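Local atomic coordinates of Non-reducing end beta-L-arabinofuranosidase (Bacteroides thetaiotaomicron, PDB entry 5MQO), a protein that probably hydrolyses glycosidic bonds in complex plant pectin as a family GH127 glycoside hydrolase of a gut bacterium. Residues P536-K541 and L575-P580. Sequence-based numbering, arbitrary orientation.
Sequences PEWCGK and LVMDMP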
ATOM      1  N   PRO A 536      -8.136  -6.361  13.988  1.00 58.63           N
ATOM      2  CA  PRO A 536      -6.808  -6.717  13.446  1.00 58.72           C
ATOM      3  C   PRO A 536      -6.285  -8.107  13.803  1.00 57.37           C
ATOM      4  O   PRO A 536      -6.555  -8.610  14.888  1.00 54.29           O
ATOM      5  CB  PRO A 536      -5.884  -5.635  14.019  1.00 58.05           C
ATOM      6  CG  PRO A 536      -6.762  -4.443  14.118  1.00 58.98           C
ATOM      7  CD  PRO A 536      -8.149  -4.956  14.444  1.00 58.51           C
ATOM      8  N   GLU A 537      -5.556  -8.696  12.853  1.00 59.84           N
ATOM      9  CA  GLU A 537      -4.943 -10.013  12.983  1.00 59.89           C
ATOM     10  C   GLU A 537      -4.011  -9.996  14.169  1.00 58.44           C
ATOM     11  O   GLU A 537      -3.981 -10.939  14.942  1.00 59.10           O
ATOM     12  CB  GLU A 537      -4.173 -10.391  11.707  1.00 62.57           C
ATOM     13  CG  GLU A 537      -3.795 -11.871  11.645  1.00 65.57           C
ATOM     14  CD  GLU A 537      -2.928 -12.268  10.457  1.00 65.45           C
ATOM     15  OE1 GLU A 537      -2.444 -11.390   9.718  1.00 71.45           O
ATOM     16  OE2 GLU A 537      -2.721 -13.480  10.258  1.00 64.52           O
ATOM     17  N   TRP A 538      -3.289  -8.899  14.340  1.00 57.12           N
ATOM     18  CA  TRP A 538      -2.451  -8.717  15.533  1.00 58.93           C
ATOM     19  C   TRP A 538      -3.159  -8.637  16.899  1.00 60.40           C
ATOM     20  O   TRP A 538      -2.484  -8.741  17.918  1.00 59.31           O
ATOM     21  CB  TRP A 538      -1.513  -7.508  15.369  1.00 56.98           C
ATOM     22  CG  TRP A 538      -2.155  -6.221  15.054  1.00 55.89           C
ATOM     23  CD1 TRP A 538      -2.253  -5.657  13.832  1.00 56.34           C
ATOM     24  CD2 TRP A 538      -2.758  -5.297  15.974  1.00 57.25           C
ATOM     25  NE1 TRP A 538      -2.882  -4.439  13.912  1.00 57.51           N
ATOM     26  CE2 TRP A 538      -3.217  -4.196  15.215  1.00 57.60           C
ATOM     27  CE3 TRP A 538      -2.963  -5.290  17.362  1.00 57.06           C
ATOM     28  CZ2 TRP A 538      -3.878  -3.091  15.798  1.00 58.19           C
ATOM     29  CZ3 TRP A 538      -3.632  -4.193  17.943  1.00 57.43           C
ATOM     30  CH2 TRP A 538      -4.078  -3.111  17.157  1.00 57.24           C
ATOM     31  N   CYS A 539      -4.482  -8.446  16.936  1.00 65.08           N
ATOM     32  CA  CYS A 539      -5.207  -8.137  18.190  1.00 70.42           C
ATOM     33  C   CYS A 539      -5.824  -9.350  18.910  1.00 78.91           C
ATOM     34  O   CYS A 539      -6.813  -9.958  18.418  1.00 79.59           O
ATOM     35  CB  CYS A 539      -6.322  -7.118  17.931  1.00 69.80           C
ATOM     36  SG  CYS A 539      -7.236  -6.647  19.424  1.00 63.29           S
ATOM     37  N   GLY A 540      -5.277  -9.639  20.101  1.00 80.88           N
ATOM     38  CA  GLY A 540      -5.695 -10.784  20.917  1.00 83.04           C
ATOM     39  C   GLY A 540      -6.910 -10.597  21.825  1.00 84.55           C
ATOM     40  O   GLY A 540      -7.595 -11.582  22.156  1.00 81.16           O
ATOM     41  N   LYS A 541      -7.156  -9.357  22.260  1.00 83.88           N
ATOM     42  CA  LYS A 541      -8.366  -9.019  23.034  1.00 83.40           C
ATOM     43  C   LYS A 541      -8.947  -7.760  22.466  1.00 74.00           C
ATOM     44  O   LYS A 541      -8.219  -6.830  22.155  1.00 71.07           O
ATOM     45  CB  LYS A 541      -8.060  -8.814  24.538  1.00 90.97           C
ATOM     46  CG  LYS A 541      -7.788 -10.119  25.292  1.00 99.60           C
ATOM     47  CD  LYS A 541      -6.568 -10.097  26.234  1.00103.41           C
ATOM     48  CE  LYS A 541      -5.768 -11.411  26.169  1.00102.44           C
ATOM     49  NZ  LYS A 541      -4.993 -11.683  27.414  1.00101.29           N
ATOM     50  N   LEU A 575     -14.644   1.001  20.311  1.00 73.90           N
ATOM     51  CA  LEU A 575     -13.811  -0.187  20.218  1.00 68.83           C
ATOM     52  C   LEU A 575     -12.622   0.036  21.105  1.00 66.38           C
ATOM     53  O   LEU A 575     -11.971   1.072  20.981  1.00 63.88           O
ATOM     54  CB  LEU A 575     -13.349  -0.348  18.784  1.00 69.57           C
ATOM     55  CG  LEU A 575     -12.461  -1.548  18.469  1.00 72.62           C
ATOM     56  CD1 LEU A 575     -13.166  -2.869  18.747  1.00 74.62           C
ATOM     57  CD2 LEU A 575     -12.005  -1.483  17.022  1.00 71.19           C
ATOM     58  N   VAL A 576     -12.359  -0.900  22.017  1.00 65.36           N
ATOM     59  CA  VAL A 576     -11.094  -0.913  22.768  1.00 65.49           C
ATOM     60  C   VAL A 576     -10.301  -2.144  22.364  1.00 61.68           C
ATOM     61  O   VAL A 576     -10.688  -3.248  22.697  1.00 59.72           O
ATOM     62  CB  VAL A 576     -11.309  -0.940  24.304  1.00 68.47           C
ATOM     63  CG1 VAL A 576      -9.972  -0.906  25.056  1.00 66.79           C
ATOM     64  CG2 VAL A 576     -12.185   0.216  24.742  1.00 69.75           C
ATOM     65  N   MET A 577      -9.214  -1.941  21.625  1.00 62.88           N
ATOM     66  CA  MET A 577      -8.287  -3.023  21.224  1.00 63.76           C
ATOM     67  C   MET A 577      -7.111  -2.984  22.163  1.00 63.44           C
ATOM     68  O   MET A 577      -6.562  -1.924  22.383  1.00 64.71           O
ATOM     69  CB  MET A 577      -7.772  -2.824  19.779  1.00 62.65           C
ATOM     70  CG  MET A 577      -8.834  -2.998  18.689  1.00 61.99           C
ATOM     71  SD  MET A 577      -8.476  -2.277  17.049  1.00 60.95           S
ATOM     72  CE  MET A 577      -8.692  -0.540  17.380  1.00 63.75           C
ATOM     73  N   ASP A 578      -6.746  -4.114  22.751  1.00 65.95           N
ATOM     74  CA  ASP A 578      -5.478  -4.190  23.466  1.00 69.91           C
ATOM     75  C   ASP A 578      -4.384  -4.076  22.448  1.00 67.86           C
ATOM     76  O   ASP A 578      -4.438  -4.715  21.407  1.00 70.86           O
ATOM     77  CB  ASP A 578      -5.298  -5.514  24.188  1.00 75.11           C
ATOM     78  CG  ASP A 578      -6.008  -5.557  25.519  1.00 81.68           C
ATOM     79  OD1 ASP A 578      -6.841  -4.650  25.829  1.00 82.09           O
ATOM     80  OD2 ASP A 578      -5.718  -6.531  26.253  1.00 86.96           O
ATOM     81  N   MET A 579      -3.382  -3.279  22.762  1.00 64.41           N
ATOM     82  CA  MET A 579      -2.300  -3.026  21.850  1.00 60.78           C
ATOM     83  C   MET A 579      -0.971  -3.198  22.570  1.00 57.78           C
ATOM     84  O   MET A 579      -0.201  -2.264  22.724  1.00 58.80           O
ATOM     85  CB  MET A 579      -2.468  -1.633  21.265  1.00 60.53           C
ATOM     86  CG  MET A 579      -1.534  -1.393  20.106  1.00 62.43           C
ATOM     87  SD  MET A 579      -1.583   0.279  19.507  1.00 64.24           S
ATOM     88  CE  MET A 579      -3.053   0.191  18.515  1.00 63.61           C
ATOM     89  N   PRO A 580      -0.685  -4.409  23.018  1.00 57.01           N
ATOM     90  CA  PRO A 580       0.613  -4.656  23.668  1.00 56.53           C
ATOM     91  C   PRO A 580       1.770  -4.707  22.681  1.00 55.63           C
ATOM     92  O   PRO A 580       1.554  -4.663  21.477  1.00 56.54           O
ATOM     93  CB  PRO A 580       0.432  -6.042  24.264  1.00 56.97           C
ATOM     94  CG  PRO A 580      -0.456  -6.733  23.266  1.00 57.74           C
ATOM     95  CD  PRO A 580      -1.437  -5.659  22.802  1.00 58.13           C
TER
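K541 and D578 mark the closest approach of the two backbones, their CA atoms 5.6 Å apart, and D578 N donates to K541 O with an N-H...O angle of 163°, although C539 SG crowds K541 O in the model, so the bond geometry is less sure. Ahead of this point P536-C539 forms a type I beta turn, closed by the bond from C539 N to P536 O (2.9 Å); P536, W538 and C539 of this turn touch the other segment. C539 SG lies 3.9 Å from M577 CB, with that sulfur's place doubtful too. P536 and M577 cross at about a right angle, with SD of M577 3.8 Å from CD of the proline ring. The W538 indole is reached at its six-membered ring: D578 O lies at the edge, near the ring plane, 3.6 Å from CZ3. With W538 CG between the backbone N and the carbonyl carbon (chi1 56°), the indole lies back over the turn, P536 CB packing over one face, offset toward the rim. M577 SD makes an oblique Met-aromatic contact, 5.4 Å from the centroid of that ring and 50° off its normal. In the GH127 middle domain, strand 572-577 pairs antiparallel with strand 542-546, as the bond of V576 with A543 records; the contact joins the end of one strand to the loop leading into its neighbour. On the catalytic-domain side, helix 402-416 meets P536 through E406 and W538 through E406 and E409; E406 also accepts a hydrogen bond from E537 N. M579 crosses W538 obliquely, its terminal CE 3.7 Å from the indole CH2. D578 OD2 rests against CB and CD of K541, whereas K541 NZ stays 5.3 Å from it, leaving at most a long-range attraction between opposite charges.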